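Local coordinates for protein TRAP dicarboxylate transporter-DctP subunit (Rhodobacter sphaeroides, PDB 4PE3) that probably binds a small organic acid in the periplasm and delivers it to a TRAP-type membrane transporter, at residues W116-V126 / F146-L154. Residues are numbered along the deposited sequence; the frame is centred on the assembly and turned at random.
Sequences WADPAQMIDFV and FIGVSTPGL
In selenomethionine Met122, chi1 of -175° sets CG anti to the backbone N and two further bends carry SE to 3.7 Å from Val149 CG2, laying CE near Ser150 O and Thr151 CB. Val149 turns its two methyls to different partners. CG2 meets the selenium, while CG1, held between the backbone N and the carbonyl carbon, lies 4.1 Å from Val126 CG1 and touches Ile123 CG1 in one of that residue's two conformers. With Val149 cut back to alanine, the methyls that meet Met122, Ile123 and Val126 go, which is likely to open a gap between helix and strand and leave the selenium-bearing chain freer to turn. One turn on from Met122, Val126 CG1 comes at the edge of the Phe146 ring, near its plane, 3.8 Å from CE2; Gly148 N lies over the centre of one face of that ring. Beyond the strand, Leu154 pushes CD2 to 3.2 Å from Ala117 O, a tight van der Waals contact of a methyl with a carbonyl oxygen, and its CB approaches Pro119 CD. Asp118 N-caps the helix, OD2 accepting from Ala120 N (2.9 Å) on the anti side and 32° out of the carboxylate plane, and Gln121 OE1 accepts from Ala117 N. Thr151 OG1 takes Gly153 N in an ST turn (2.9 Å) and also bonds Pro241 O. Helix 119-126 runs nearly antiparallel to strand 146-150, at 163° with axes 9.1 Å apart. Ile147 and Gly148 form a classic beta bulge opposite Val245, and Gln271 of helix 257-291 touches Ile123 and bonds Val149 O. This is an apolar helix-on-sheet layer, a helix laid against an outermost strand of a five-stranded mixed sheet, within an alpha/beta domain of the TRAP solute-binding protein fold.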
ATOM      1  N   TRP A 116      -9.361  -1.793  -2.642  1.00 11.23           N
ATOM      2  CA  TRP A 116      -9.410  -0.355  -2.389  1.00 12.77           C
ATOM      3  C   TRP A 116      -9.474   0.491  -3.667  1.00 11.56           C
ATOM      4  O   TRP A 116      -8.858   0.160  -4.676  1.00 13.75           O
ATOM      5  CB  TRP A 116      -8.184   0.101  -1.575  1.00 10.88           C
ATOM      6  CG  TRP A 116      -7.886  -0.751  -0.375  1.00 11.21           C
ATOM      7  CD1 TRP A 116      -6.710  -1.376  -0.099  1.00 11.73           C
ATOM      8  CD2 TRP A 116      -8.779  -1.077   0.689  1.00 13.30           C
ATOM      9  NE1 TRP A 116      -6.816  -2.079   1.062  1.00 13.33           N
ATOM     10  CE2 TRP A 116      -8.063  -1.889   1.588  1.00 12.85           C
ATOM     11  CE3 TRP A 116     -10.100  -0.746   0.984  1.00 12.69           C
ATOM     12  CZ2 TRP A 116      -8.631  -2.401   2.736  1.00 12.21           C
ATOM     13  CZ3 TRP A 116     -10.663  -1.251   2.159  1.00 14.94           C
ATOM     14  CH2 TRP A 116      -9.924  -2.064   3.016  1.00 13.49           C
ATOM     15  N   ALA A 117     -10.230   1.582  -3.579  1.00 11.49           N
ATOM     16  CA  ALA A 117     -10.360   2.568  -4.657  1.00 12.75           C
ATOM     17  C   ALA A 117      -9.800   3.923  -4.235  1.00 12.98           C
ATOM     18  O   ALA A 117      -9.759   4.860  -5.035  1.00 12.52           O
ATOM     19  CB  ALA A 117     -11.810   2.708  -5.050  1.00 14.07           C
ATOM     20  N   ASP A 118      -9.373   4.025  -2.976  1.00 12.73           N
ATOM     21  CA  ASP A 118      -8.828   5.265  -2.449  1.00 12.07           C
ATOM     22  C   ASP A 118      -8.132   4.975  -1.135  1.00 11.76           C
ATOM     23  O   ASP A 118      -8.614   4.125  -0.366  1.00 11.76           O
ATOM     24  CB  ASP A 118      -9.918   6.286  -2.178  1.00 12.59           C
ATOM     25  CG  ASP A 118      -9.348   7.646  -1.880  1.00 23.12           C
ATOM     26  OD1 ASP A 118      -8.967   8.363  -2.836  1.00 26.39           O
ATOM     27  OD2 ASP A 118      -9.194   7.971  -0.694  1.00 18.21           O
ATOM     28  N   PRO A 119      -7.041   5.709  -0.812  1.00 10.64           N
ATOM     29  CA  PRO A 119      -6.385   5.423   0.472  1.00 11.33           C
ATOM     30  C   PRO A 119      -7.311   5.597   1.676  1.00 11.22           C
ATOM     31  O   PRO A 119      -7.121   4.909   2.672  1.00 11.32           O
ATOM     32  CB  PRO A 119      -5.233   6.431   0.509  1.00 12.56           C
ATOM     33  CG  PRO A 119      -4.896   6.670  -0.923  1.00 15.12           C
ATOM     34  CD  PRO A 119      -6.188   6.547  -1.679  1.00 11.33           C
ATOM     35  N   ALA A 120      -8.286   6.492   1.609  1.00 12.49           N
ATOM     36  CA  ALA A 120      -9.182   6.696   2.750  1.00 12.61           C
ATOM     37  C   ALA A 120      -9.899   5.406   3.147  1.00 11.94           C
ATOM     38  O   ALA A 120     -10.192   5.185   4.323  1.00 14.52           O
ATOM     39  CB  ALA A 120     -10.180   7.797   2.457  1.00 15.96           C
ATOM     40  N   GLN A 121     -10.202   4.562   2.166  1.00 13.28           N
ATOM     41  CA  GLN A 121     -10.893   3.308   2.461  1.00 12.46           C
ATOM     42  C   GLN A 121     -10.017   2.381   3.295  1.00 11.09           C
ATOM     43  O   GLN A 121     -10.458   1.840   4.313  1.00 13.11           O
ATOM     44  CB  GLN A 121     -11.324   2.600   1.185  1.00 13.31           C
ATOM     45  CG  GLN A 121     -12.365   3.352   0.370  1.00 14.73           C
ATOM     46  CD  GLN A 121     -12.704   2.649  -0.925  1.00 14.80           C
ATOM     47  OE1 GLN A 121     -11.958   1.811  -1.429  1.00 14.39           O
ATOM     48  NE2 GLN A 121     -13.859   2.976  -1.466  1.00 14.73           N
HETATM   49  N   MSE A 122      -8.774   2.204   2.875  1.00 11.75           N
HETATM   50  CA  MSE A 122      -7.842   1.353   3.621  1.00 11.89           C
HETATM   51  C   MSE A 122      -7.555   1.904   5.024  1.00 12.88           C
HETATM   52  O   MSE A 122      -7.501   1.162   6.014  1.00 12.06           O
HETATM   53  CB  MSE A 122      -6.562   1.172   2.810  1.00 11.46           C
HETATM   54  CG  MSE A 122      -5.563   0.209   3.441  1.00 12.19           C
HETATM   55 SE   MSE A 122      -4.382   1.048   4.708  1.00 11.29          SE
HETATM   56  CE  MSE A 122      -3.139   1.878   3.513  1.00 13.52           C
ATOM     57  N   ILE A 123      -7.386   3.215   5.101  0.88 12.13           N
ATOM     58  CA  ILE A 123      -7.118   3.868   6.378  0.88 14.11           C
ATOM     59  C   ILE A 123      -8.307   3.686   7.332  0.88 13.65           C
ATOM     60  O   ILE A 123      -8.128   3.432   8.520  0.88 13.04           O
ATOM     61  CB  ILE A 123      -6.776   5.354   6.167  0.88 12.91           C
ATOM     62  CG1 ILE A 123      -5.333   5.493   5.656  0.88 13.24           C
ATOM     63  CG2 ILE A 123      -6.941   6.143   7.436  0.88 15.51           C
ATOM     64  CD1 ILE A 123      -5.084   6.704   4.796  0.88 18.03           C
ATOM     65  N   ASP A 124      -9.524   3.798   6.815  1.00 14.28           N
ATOM     66  CA  ASP A 124     -10.711   3.571   7.634  1.00 16.44           C
ATOM     67  C   ASP A 124     -10.828   2.114   8.073  1.00 14.74           C
ATOM     68  O   ASP A 124     -11.174   1.836   9.231  1.00 16.63           O
ATOM     69  CB  ASP A 124     -11.974   4.037   6.912  1.00 15.67           C
ATOM     70  CG  ASP A 124     -13.184   3.996   7.811  1.00 19.37           C
ATOM     71  OD1 ASP A 124     -13.255   4.863   8.700  1.00 21.34           O
ATOM     72  OD2 ASP A 124     -14.037   3.099   7.642  1.00 24.32           O
ATOM     73  N   PHE A 125     -10.522   1.185   7.171  1.00 13.57           N
ATOM     74  CA  PHE A 125     -10.452  -0.222   7.552  1.00 13.15           C
ATOM     75  C   PHE A 125      -9.484  -0.448   8.725  1.00 12.84           C
ATOM     76  O   PHE A 125      -9.800  -1.145   9.709  1.00 15.01           O
ATOM     77  CB  PHE A 125     -10.048  -1.077   6.364  1.00 13.52           C
ATOM     78  CG  PHE A 125      -9.673  -2.479   6.721  1.00 13.74           C
ATOM     79  CD1 PHE A 125     -10.614  -3.369   7.189  1.00 15.25           C
ATOM     80  CD2 PHE A 125      -8.372  -2.914   6.569  1.00 16.62           C
ATOM     81  CE1 PHE A 125     -10.269  -4.654   7.503  1.00 17.94           C
ATOM     82  CE2 PHE A 125      -8.016  -4.210   6.894  1.00 15.62           C
ATOM     83  CZ  PHE A 125      -8.956  -5.075   7.370  1.00 17.65           C
ATOM     84  N   VAL A 126      -8.305   0.153   8.660  1.00 13.15           N
ATOM     85  CA  VAL A 126      -7.326  -0.013   9.729  1.00 13.02           C
ATOM     86  C   VAL A 126      -7.787   0.644  11.015  1.00 14.71           C
ATOM     87  O   VAL A 126      -7.744   0.022  12.082  1.00 14.92           O
ATOM     88  CB  VAL A 126      -5.949   0.536   9.302  1.00 12.48           C
ATOM     89  CG1 VAL A 126      -4.992   0.595  10.492  1.00 14.77           C
ATOM     90  CG2 VAL A 126      -5.408  -0.337   8.217  1.00 13.58           C
ATOM     91  N   PHE A 146       1.970  -1.796  16.818  1.00 15.53           N
ATOM     92  CA  PHE A 146       1.564  -1.085  15.586  1.00 15.52           C
ATOM     93  C   PHE A 146       1.000   0.268  15.994  1.00 16.07           C
ATOM     94  O   PHE A 146       0.057   0.334  16.768  1.00 19.39           O
ATOM     95  CB  PHE A 146       0.516  -1.908  14.824  1.00 16.85           C
ATOM     96  CG  PHE A 146      -0.059  -1.210  13.626  1.00 16.73           C
ATOM     97  CD1 PHE A 146       0.682  -1.075  12.478  1.00 17.29           C
ATOM     98  CD2 PHE A 146      -1.345  -0.703  13.647  1.00 16.87           C
ATOM     99  CE1 PHE A 146       0.157  -0.443  11.366  1.00 15.91           C
ATOM    100  CE2 PHE A 146      -1.878  -0.078  12.525  1.00 14.79           C
ATOM    101  CZ  PHE A 146      -1.124   0.055  11.403  1.00 15.80           C
ATOM    102  N   ILE A 147       1.632   1.345  15.548  1.00 15.90           N
ATOM    103  CA  ILE A 147       1.175   2.697  15.863  1.00 16.10           C
ATOM    104  C   ILE A 147       0.125   3.176  14.856  1.00 16.20           C
ATOM    105  O   ILE A 147      -0.959   3.602  15.250  1.00 18.35           O
ATOM    106  CB  ILE A 147       2.344   3.691  15.900  1.00 16.64           C
ATOM    107  CG1 ILE A 147       3.329   3.274  16.989  1.00 17.39           C
ATOM    108  CG2 ILE A 147       1.844   5.118  16.164  1.00 15.51           C
ATOM    109  CD1 ILE A 147       4.691   3.920  16.858  1.00 21.29           C
ATOM    110  N   GLY A 148       0.442   3.108  13.566  1.00 13.29           N
ATOM    111  CA  GLY A 148      -0.518   3.498  12.553  1.00 13.89           C
ATOM    112  C   GLY A 148      -0.024   3.215  11.154  1.00 12.58           C
ATOM    113  O   GLY A 148       1.102   2.781  10.933  1.00 13.56           O
ATOM    114  N   VAL A 149      -0.911   3.484  10.199  1.00 11.86           N
ATOM    115  CA  VAL A 149      -0.706   3.079   8.827  1.00 12.95           C
ATOM    116  C   VAL A 149      -0.396   4.280   7.939  1.00 12.19           C
ATOM    117  O   VAL A 149      -0.797   5.419   8.219  1.00 13.18           O
ATOM    118  CB  VAL A 149      -1.963   2.297   8.303  1.00 16.74           C
ATOM    119  CG1 VAL A 149      -3.122   3.243   8.016  1.00 17.65           C
ATOM    120  CG2 VAL A 149      -1.609   1.503   7.094  1.00 18.04           C
ATOM    121  N   SER A 150       0.340   4.018   6.864  1.00 12.59           N
ATOM    122  CA  SER A 150       0.527   4.987   5.803  1.00 12.96           C
ATOM    123  C   SER A 150       0.578   4.222   4.502  1.00 12.35           C
ATOM    124  O   SER A 150       0.391   3.024   4.483  1.00 11.96           O
ATOM    125  CB  SER A 150       1.821   5.744   6.052  1.00 18.32           C
ATOM    126  OG  SER A 150       2.910   4.852   6.246  1.00 24.17           O
ATOM    127  N   THR A 151       0.810   4.924   3.396  1.00 12.42           N
ATOM    128  CA  THR A 151       0.964   4.259   2.113  1.00 10.86           C
ATOM    129  C   THR A 151       1.812   5.082   1.134  1.00 10.52           C
ATOM    130  O   THR A 151       1.765   6.299   1.150  1.00 11.40           O
ATOM    131  CB  THR A 151      -0.433   3.977   1.500  1.00 11.81           C
ATOM    132  OG1 THR A 151      -0.298   3.317   0.233  1.00 11.30           O
ATOM    133  CG2 THR A 151      -1.177   5.266   1.305  1.00 11.98           C
ATOM    134  N   PRO A 152       2.551   4.405   0.255  1.00 10.57           N
ATOM    135  CA  PRO A 152       3.176   5.127  -0.861  1.00 11.27           C
ATOM    136  C   PRO A 152       2.191   5.393  -2.011  1.00  9.48           C
ATOM    137  O   PRO A 152       2.588   5.954  -3.042  1.00 10.31           O
ATOM    138  CB  PRO A 152       4.264   4.167  -1.326  1.00 12.18           C
ATOM    139  CG  PRO A 152       3.701   2.812  -0.990  1.00 14.50           C
ATOM    140  CD  PRO A 152       2.975   2.996   0.306  1.00 11.64           C
ATOM    141  N   GLY A 153       0.937   4.973  -1.857  1.00  8.30           N
ATOM    142  CA  GLY A 153      -0.110   5.390  -2.780  1.00  7.94           C
ATOM    143  C   GLY A 153      -0.876   4.275  -3.466  1.00  8.19           C
ATOM    144  O   GLY A 153      -0.359   3.177  -3.670  1.00  9.49           O
ATOM    145  N   LEU A 154      -2.125   4.569  -3.795  1.00  8.93           N
ATOM    146  CA  LEU A 154      -2.901   3.705  -4.682  1.00  8.13           C
ATOM    147  C   LEU A 154      -2.309   3.839  -6.077  1.00  8.42           C
ATOM    148  O   LEU A 154      -2.179   4.967  -6.594  1.00 10.00           O
ATOM    149  CB  LEU A 154      -4.354   4.135  -4.674  1.00  8.08           C
ATOM    150  CG  LEU A 154      -5.272   3.448  -5.672  1.00 10.40           C
ATOM    151  CD1 LEU A 154      -5.317   1.941  -5.463  1.00 12.20           C
ATOM    152  CD2 LEU A 154      -6.659   4.085  -5.598  1.00 11.05           C
TER